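Local coordinates for antifreeze protein (Leucosporidium, PDB 3UYU) that binds to the surface of ice crystals and inhibits their growth, conferring freeze tolerance with a low thermal hysteresis activity, at residues Phe102-Ala107 / Trp122-Ser127; Pro117-Trp122 / Val143-Gly148; Phe171-Asp176 / Gly187-Lys192. The protein carries 2 engineered substitutions. All coordinates share one frame; numbering follows the deposited sequence.

Contact 1. Residues Phe102-Ala107 / Trp122-Ser127; sequences FLELGA and WTSSVS
Glu104 OE2 is gripped by two donors of one residue: the hydroxyl Thr123 OG1 lies 2.7 Å from it, and Thr123 N lies 3.1 Å from the same oxygen. The amide hydrogen is shared, because Thr123 N also stands 3.0 Å from Glu104 OE1, and the two bonds are almost equally bent. Both carboxylate oxygens are met on their syn side, with the amide 18° out of the carboxylate plane and the hydroxyl tilted farther. A bend at chi2 (-65°) folds the glutamate chain back from a CB that points away, and the glutamate side chain crosses that of Thr123 at about a right angle. OE1 has a further donor in a water 2.7 Å away, which also donates to Ser124 OG at 2.7 Å; that hydroxyl in turn donates to Ser125 O.

In the right-handed beta-helix of this ice-binding protein, segment 122-127 rounds the corner from strand 118-122 to strand 126-128, which holds Ser127, an inferred ice-binding position. Segment 102-107 comes from the neighbouring coil, and its carboxylate pairs with the backbone of that corner. An alanine in place of Glu104 would probably leave Thr123 N and OG1 without their shared acceptor and the corner less firmly fixed.

The second polar tie lies farther along 102-107. Trp122 NE1 donates to Leu105 O at 2.9 Å with 162° at the hydrogen, lying in the carbonyl plane on a lone pair, while the oxygen sits close to the indole plane. This fixes how the indole is turned. Leu105 CB adds an apolar touch at Trp122 CZ2, 4.2 Å away, and Val126 CG2 covers one face of the indole near its rim. Leu110, from the intervening loop, touches Leu105, Trp122 and Val126.

Contact 2. Residues Pro117-Trp122 / Val143-Gly148; sequences PGLYKW and VFQIAG
Phe144 lies beside two aromatic side chains of the neighbouring strand, Tyr120 and Trp122, all three pointing the same way from the backbone, and touches both with one edge of its ring, CD2 and CE2. Phe144 CE2 lies over one face of the Tyr120 ring, offset toward the rim; the planes are inclined by 29° and the rings, with centroids 5.2 Å apart, are slid so far that they barely overlap. Next to it, Phe144 CD2 butts edge to edge against the outer rim of the indole, 3.6 Å from Trp122 CH2. The indole rim is itself a bump: it fills the hollow between Phe144 and Ile146, whose CG1 comes within 3.7 Å of Trp122 CE3. Tyr120 OH, at the far end of its ring, is satisfied by Val116 O.

Strands 118-122 and 143-146 are successive parallel rungs of one face of the right-handed beta-helix, their axes 4.7 Å apart and inclined by 12°. Five backbone hydrogen bonds alternate along the ladder, the shortest being Gln145 N to Tyr120 O at 2.7 Å. With the strands in this register, the aromatic group turns one way and Leu119, Lys121, Val143 and Gln145 the other.

On this second face the knob is Leu119 CD2. With CG anti to the backbone N (chi1 -159°), the branch reaches across into the notch between Val143 and Gln145, 3.7 Å from Val143 CG1 and 3.5 Å from Gln145 CD. Gln145 extends beyond CG and carries its amide between Leu119 and Lys121. Its OE1 rests alongside the lysine methylenes, 3.6 Å from Lys121 CB, whereas NE2 turns to the backbone oxygens Ala94 O and Phe97 O at the end of helix 76-96 and just beyond it.

Contact 3. Residues Phe171-Asp176 / Gly187-Lys192; sequences FQVGDD and GVLLAK
Segments 171-176 and 187-192 run parallel as adjacent rungs of the right-handed beta-helix, their strand axes 4.9 Å apart and crossing at -18°. Four backbone hydrogen bonds define the ladder. Phe171 N donates to Val188 O and Val173 N to Leu190 O; in return Leu190 N reaches Phe171 O at 2.8 Å and Lys192 N reaches Val173 O. The register therefore sets Phe171 beside Leu189, Gln172 beside Leu190 and Val173 beside Ala191.

On the face carrying Phe171, Val173 and Leu189, the leucine touches both Phe171 and Val173 of the neighbouring strand. Its CG lies anti to the backbone N (chi1 -152°), which places Leu189 CD1 3.8 Å from Phe171 CB, while Val173 CG2 lies 4.1 Å from that same methyl. The Phe171 ring continues into a stack with Phe144. At the corner, the backbone angles of Gly187 call for glycine, and a CB there would also come close to Phe171 CD2.

The other face meets helix 76-96: Gln172 NE2 is hydrogen-bonded to Tyr91 OH, and Leu190 packs on Ala94. At the exposed end, Lys192 CB lies 3.3 Å from Gly174 O.

Contact 1 and contact 2 share Trp122 and have centres about 8 Å apart; Lys121 N meets Phe102 O at 2.8 Å, a probable hydrogen bond. Ring stacking also joins segment 102-107 to contact 2, through Phe102 and Tyr120. Contact 3 continues the same stack of parallel strands, its centre about 10 Å from that of contact 2, where Gln172 N lies 2.8 Å from Phe144 O in another probable hydrogen bond. Contacts 1 and 3 do not touch, their nearest atoms being about 5 Å apart. Ser127, a probable ice-binding position, ends segment 122-127 without touching 102-107; its side chain is about 9 Å from that of Trp122 and about 11 Å from that of Phe171.

Contact 1. Residues Phe102-Ala107 / Trp122-Ser127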
# COMPACT_ATOMS: atom_id res chain seq x y z
N PHE A 102 -18.19 -21.99 -11.93
CA PHE A 102 -19.47 -21.74 -12.57
C PHE A 102 -19.25 -20.73 -13.68
O PHE A 102 -18.63 -19.67 -13.48
CB PHE A 102 -20.52 -21.24 -11.56
CG PHE A 102 -20.73 -22.20 -10.44
CD1 PHE A 102 -21.65 -23.24 -10.54
CD2 PHE A 102 -19.93 -22.11 -9.27
CE1 PHE A 102 -21.78 -24.16 -9.50
CE2 PHE A 102 -20.07 -23.02 -8.23
CZ PHE A 102 -21.02 -24.05 -8.36
N LEU A 103 -19.78 -21.08 -14.85
CA LEU A 103 -19.73 -20.26 -16.05
C LEU A 103 -21.13 -20.00 -16.62
O LEU A 103 -21.89 -20.90 -17.03
CB LEU A 103 -18.82 -20.89 -17.07
CG LEU A 103 -18.39 -20.09 -18.33
CD1 LEU A 103 -17.99 -18.62 -18.04
CD2 LEU A 103 -17.36 -20.83 -19.17
N GLU A 104 -21.44 -18.73 -16.66
CA GLU A 104 -22.74 -18.26 -17.10
C GLU A 104 -23.90 -18.86 -16.29
O GLU A 104 -24.96 -19.15 -16.83
CB GLU A 104 -22.97 -18.52 -18.61
CG GLU A 104 -21.74 -18.23 -19.47
CD GLU A 104 -21.32 -16.71 -19.50
OE1 GLU A 104 -21.95 -15.86 -18.87
OE2 GLU A 104 -20.32 -16.37 -20.17
N LEU A 105 -23.77 -18.93 -14.95
CA LEU A 105 -24.85 -19.54 -14.15
C LEU A 105 -26.14 -18.74 -14.33
O LEU A 105 -26.16 -17.52 -14.26
CB LEU A 105 -24.41 -19.57 -12.68
CG LEU A 105 -25.44 -20.10 -11.71
CD1 LEU A 105 -25.67 -21.62 -11.84
CD2 LEU A 105 -24.97 -19.72 -10.30
N GLY A 106 -27.24 -19.47 -14.58
CA GLY A 106 -28.54 -18.82 -14.74
C GLY A 106 -28.67 -17.96 -15.98
O GLY A 106 -29.62 -17.17 -16.10
N ALA A 107 -27.68 -18.08 -16.87
CA ALA A 107 -27.63 -17.21 -18.06
C ALA A 107 -27.65 -15.73 -17.67
O ALA A 107 -28.19 -14.88 -18.38
CB ALA A 107 -28.79 -17.57 -19.09
N TRP A 122 -19.29 -14.65 -15.43
CA TRP A 122 -20.25 -14.37 -16.51
C TRP A 122 -19.65 -13.43 -17.48
O TRP A 122 -19.02 -12.42 -17.09
CB TRP A 122 -21.44 -13.60 -16.00
CG TRP A 122 -22.30 -14.38 -15.01
CD1 TRP A 122 -23.44 -15.03 -15.30
CD2 TRP A 122 -22.07 -14.53 -13.59
NE1 TRP A 122 -23.98 -15.59 -14.14
CE2 TRP A 122 -23.14 -15.31 -13.09
CE3 TRP A 122 -21.07 -14.09 -12.72
CZ2 TRP A 122 -23.27 -15.64 -11.70
CZ3 TRP A 122 -21.18 -14.39 -11.30
CH2 TRP A 122 -22.24 -15.19 -10.84
N THR A 123 -19.91 -13.68 -18.78
CA THR A 123 -19.51 -12.70 -19.82
C THR A 123 -20.58 -11.67 -20.11
O THR A 123 -20.35 -10.71 -20.87
CB THR A 123 -19.04 -13.35 -21.15
OG1 THR A 123 -20.12 -14.10 -21.70
CG2 THR A 123 -17.88 -14.23 -20.95
N SER A 124 -21.75 -11.85 -19.49
CA SER A 124 -22.88 -10.97 -19.56
C SER A 124 -22.94 -10.06 -18.36
O SER A 124 -22.02 -10.09 -17.51
CB SER A 124 -24.19 -11.81 -19.58
OG SER A 124 -24.37 -12.54 -18.32
N SER A 125 -24.01 -9.29 -18.29
CA SER A 125 -24.47 -8.65 -17.05
C SER A 125 -25.14 -9.70 -16.15
O SER A 125 -25.48 -10.78 -16.58
CB SER A 125 -25.42 -7.51 -17.33
OG SER A 125 -24.82 -6.53 -18.12
N VAL A 126 -25.26 -9.35 -14.86
CA VAL A 126 -25.91 -10.23 -13.87
C VAL A 126 -27.05 -9.45 -13.17
O VAL A 126 -26.90 -8.30 -12.76
CB VAL A 126 -24.84 -10.84 -12.88
CG1 VAL A 126 -25.52 -11.60 -11.68
CG2 VAL A 126 -23.89 -11.76 -13.58
N SER A 127 -28.22 -10.11 -13.01
CA SER A 127 -29.33 -9.51 -12.27
C SER A 127 -29.73 -10.46 -11.14
O SER A 127 -29.54 -11.66 -11.26
CB SER A 127 -30.57 -9.23 -13.16
OG SER A 127 -31.11 -10.44 -13.65
O HOH W 1 -24.61 -15.26 -18.63

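Contact 2. Residues Pro117-Trp122 / Val143-Gly148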
# COMPACT_ATOMS: atom_id res chain seq x y z
N PRO A 117 -19.35 -21.87 -1.97
CA PRO A 117 -18.06 -21.19 -2.25
C PRO A 117 -17.42 -21.51 -3.60
O PRO A 117 -17.60 -22.63 -4.11
CB PRO A 117 -17.11 -21.67 -1.10
CG PRO A 117 -18.13 -21.98 0.04
CD PRO A 117 -19.23 -22.74 -0.77
N GLY A 118 -16.77 -20.53 -4.20
CA GLY A 118 -16.09 -20.83 -5.47
C GLY A 118 -15.97 -19.59 -6.30
O GLY A 118 -16.24 -18.46 -5.85
N LEU A 119 -15.47 -19.81 -7.53
CA LEU A 119 -15.25 -18.80 -8.53
C LEU A 119 -16.34 -18.83 -9.58
O LEU A 119 -16.54 -19.87 -10.22
CB LEU A 119 -13.94 -19.07 -9.19
CG LEU A 119 -13.18 -17.97 -9.95
CD1 LEU A 119 -12.16 -18.37 -10.97
CD2 LEU A 119 -13.49 -16.45 -9.78
N TYR A 120 -17.11 -17.75 -9.68
CA TYR A 120 -18.26 -17.62 -10.57
C TYR A 120 -17.98 -16.56 -11.65
O TYR A 120 -17.59 -15.44 -11.32
CB TYR A 120 -19.54 -17.18 -9.82
CG TYR A 120 -20.07 -18.18 -8.80
CD1 TYR A 120 -19.37 -18.40 -7.59
CD2 TYR A 120 -21.31 -18.81 -8.98
CE1 TYR A 120 -19.88 -19.32 -6.64
CE2 TYR A 120 -21.83 -19.73 -8.07
CZ TYR A 120 -21.09 -19.99 -6.90
OH TYR A 120 -21.61 -20.88 -5.95
N LYS A 121 -18.20 -16.93 -12.93
CA LYS A 121 -17.86 -16.01 -14.04
C LYS A 121 -19.06 -15.87 -14.97
O LYS A 121 -19.70 -16.88 -15.33
CB LYS A 121 -16.68 -16.56 -14.85
CG LYS A 121 -16.24 -15.62 -15.97
CD LYS A 121 -15.01 -16.18 -16.71
CE LYS A 121 -14.73 -15.28 -17.90
NZ LYS A 121 -13.96 -14.17 -17.33
N TRP A 122 -19.29 -14.65 -15.43
CA TRP A 122 -20.25 -14.37 -16.51
C TRP A 122 -19.65 -13.43 -17.48
O TRP A 122 -19.02 -12.42 -17.09
CB TRP A 122 -21.44 -13.60 -16.00
CG TRP A 122 -22.30 -14.38 -15.01
CD1 TRP A 122 -23.44 -15.03 -15.30
CD2 TRP A 122 -22.07 -14.53 -13.59
NE1 TRP A 122 -23.98 -15.59 -14.14
CE2 TRP A 122 -23.14 -15.31 -13.09
CE3 TRP A 122 -21.07 -14.09 -12.72
CZ2 TRP A 122 -23.27 -15.64 -11.70
CZ3 TRP A 122 -21.18 -14.39 -11.30
CH2 TRP A 122 -22.24 -15.19 -10.84
N VAL A 143 -15.71 -15.41 -5.26
CA VAL A 143 -15.42 -14.28 -6.16
C VAL A 143 -16.32 -14.40 -7.34
O VAL A 143 -16.43 -15.52 -7.91
CB VAL A 143 -13.94 -14.30 -6.66
CG1 VAL A 143 -13.76 -13.26 -7.84
CG2 VAL A 143 -13.01 -14.07 -5.50
N PHE A 144 -16.99 -13.29 -7.68
CA PHE A 144 -17.82 -13.10 -8.91
C PHE A 144 -17.08 -12.25 -9.90
O PHE A 144 -16.58 -11.18 -9.55
CB PHE A 144 -19.16 -12.44 -8.52
CG PHE A 144 -19.83 -13.24 -7.41
CD1 PHE A 144 -19.46 -13.03 -6.06
CD2 PHE A 144 -20.62 -14.33 -7.70
CE1 PHE A 144 -20.00 -13.89 -5.03
CE2 PHE A 144 -21.18 -15.14 -6.71
CZ PHE A 144 -20.86 -14.95 -5.38
N GLN A 145 -16.94 -12.79 -11.11
CA GLN A 145 -16.32 -12.06 -12.23
C GLN A 145 -17.39 -11.75 -13.25
O GLN A 145 -17.93 -12.71 -13.87
CB GLN A 145 -15.23 -12.90 -12.88
CG GLN A 145 -14.14 -13.42 -11.94
CD GLN A 145 -13.21 -14.39 -12.63
OE1 GLN A 145 -13.67 -15.31 -13.36
NE2 GLN A 145 -11.91 -14.28 -12.35
N ILE A 146 -17.81 -10.49 -13.30
CA ILE A 146 -18.97 -10.08 -14.13
C ILE A 146 -18.47 -9.08 -15.16
O ILE A 146 -18.06 -7.96 -14.81
CB ILE A 146 -20.06 -9.43 -13.23
CG1 ILE A 146 -20.55 -10.46 -12.17
CG2 ILE A 146 -21.22 -8.94 -14.06
CD1 ILE A 146 -21.33 -9.91 -11.03
N ALA A 147 -18.51 -9.49 -16.44
CA ALA A 147 -18.03 -8.61 -17.50
C ALA A 147 -18.94 -7.43 -17.73
O ALA A 147 -18.45 -6.35 -18.14
CB ALA A 147 -17.79 -9.39 -18.80
N GLY A 148 -20.24 -7.61 -17.55
CA GLY A 148 -21.19 -6.52 -17.71
C GLY A 148 -21.53 -5.80 -16.42
O GLY A 148 -20.64 -5.61 -15.57

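Contact 3. Residues Phe171-Asp176 / Gly187-Lys192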
# COMPACT_ATOMS: atom_id res chain seq x y z
N PHE A 171 -17.02 -9.07 -5.39
CA PHE A 171 -17.67 -8.95 -6.68
C PHE A 171 -16.86 -8.03 -7.55
O PHE A 171 -16.74 -6.83 -7.27
CB PHE A 171 -19.08 -8.31 -6.50
CG PHE A 171 -20.16 -9.26 -5.99
CD1 PHE A 171 -21.07 -9.81 -6.90
CD2 PHE A 171 -20.32 -9.53 -4.61
CE1 PHE A 171 -22.13 -10.68 -6.48
CE2 PHE A 171 -21.36 -10.42 -4.17
CZ PHE A 171 -22.25 -10.96 -5.09
N GLN A 172 -16.35 -8.58 -8.65
CA GLN A 172 -15.62 -7.71 -9.62
C GLN A 172 -16.58 -7.46 -10.78
O GLN A 172 -17.04 -8.43 -11.38
CB GLN A 172 -14.39 -8.48 -10.11
CG GLN A 172 -13.67 -7.82 -11.38
CD GLN A 172 -14.22 -8.36 -12.69
OE1 GLN A 172 -14.30 -9.58 -12.89
NE2 GLN A 172 -14.55 -7.43 -13.63
N VAL A 173 -16.88 -6.18 -11.04
CA VAL A 173 -17.92 -5.87 -12.03
C VAL A 173 -17.39 -4.87 -13.05
O VAL A 173 -16.97 -3.77 -12.70
CB VAL A 173 -19.10 -5.24 -11.33
CG1 VAL A 173 -20.27 -4.98 -12.29
CG2 VAL A 173 -19.58 -6.11 -10.07
N GLY A 174 -17.55 -5.22 -14.33
CA GLY A 174 -16.96 -4.37 -15.43
C GLY A 174 -17.78 -3.11 -15.73
O GLY A 174 -17.19 -2.07 -16.07
N ASP A 175 -19.11 -3.20 -15.65
CA ASP A 175 -20.05 -2.11 -16.00
C ASP A 175 -20.86 -1.66 -14.75
O ASP A 175 -20.60 -2.12 -13.65
CB ASP A 175 -20.97 -2.54 -17.15
CG ASP A 175 -20.26 -2.60 -18.51
OD1 ASP A 175 -19.37 -1.73 -18.75
OD2 ASP A 175 -20.65 -3.47 -19.36
N ASP A 176 -21.80 -0.75 -14.89
CA ASP A 176 -22.46 -0.13 -13.72
C ASP A 176 -23.14 -1.11 -12.78
O ASP A 176 -23.70 -2.11 -13.19
CB ASP A 176 -23.53 0.91 -14.12
CG ASP A 176 -22.97 2.10 -14.92
OD1 ASP A 176 -21.74 2.33 -14.94
OD2 ASP A 176 -23.80 2.82 -15.54
N GLY A 187 -20.77 -7.88 1.06
CA GLY A 187 -19.53 -8.18 0.32
C GLY A 187 -18.76 -6.92 -0.05
O GLY A 187 -19.18 -5.77 0.19
N VAL A 188 -17.60 -7.18 -0.67
CA VAL A 188 -16.74 -6.15 -1.24
C VAL A 188 -17.09 -5.91 -2.71
O VAL A 188 -17.06 -6.86 -3.51
CB VAL A 188 -15.26 -6.56 -1.09
CG1 VAL A 188 -14.35 -5.49 -1.71
CG2 VAL A 188 -14.89 -6.73 0.34
N LEU A 189 -17.51 -4.71 -3.07
CA LEU A 189 -17.78 -4.37 -4.47
C LEU A 189 -16.57 -3.71 -5.12
O LEU A 189 -16.16 -2.66 -4.63
CB LEU A 189 -18.95 -3.40 -4.48
CG LEU A 189 -19.89 -3.28 -5.63
CD1 LEU A 189 -20.30 -4.67 -6.28
CD2 LEU A 189 -21.14 -2.61 -5.00
N LEU A 190 -15.96 -4.40 -6.10
CA LEU A 190 -14.81 -3.85 -6.87
C LEU A 190 -15.41 -3.52 -8.24
O LEU A 190 -15.51 -4.39 -9.14
CB LEU A 190 -13.70 -4.89 -6.98
CG LEU A 190 -13.03 -5.30 -5.64
CD1 LEU A 190 -12.39 -6.71 -5.78
CD2 LEU A 190 -12.04 -4.33 -5.35
N ALA A 191 -15.83 -2.25 -8.37
CA ALA A 191 -16.53 -1.73 -9.57
C ALA A 191 -15.62 -0.95 -10.48
O ALA A 191 -14.89 -0.09 -10.02
CB ALA A 191 -17.65 -0.83 -9.12
N LYS A 192 -15.66 -1.34 -11.76
CA LYS A 192 -14.95 -0.55 -12.76
C LYS A 192 -15.56 0.80 -13.07
O LYS A 192 -14.85 1.75 -13.42
CB LYS A 192 -14.66 -1.38 -14.01
CG LYS A 192 -13.65 -0.68 -14.89
CD LYS A 192 -13.89 -0.92 -16.33
CE LYS A 192 -12.62 -0.62 -17.12
NZ LYS A 192 -11.46 -0.79 -16.19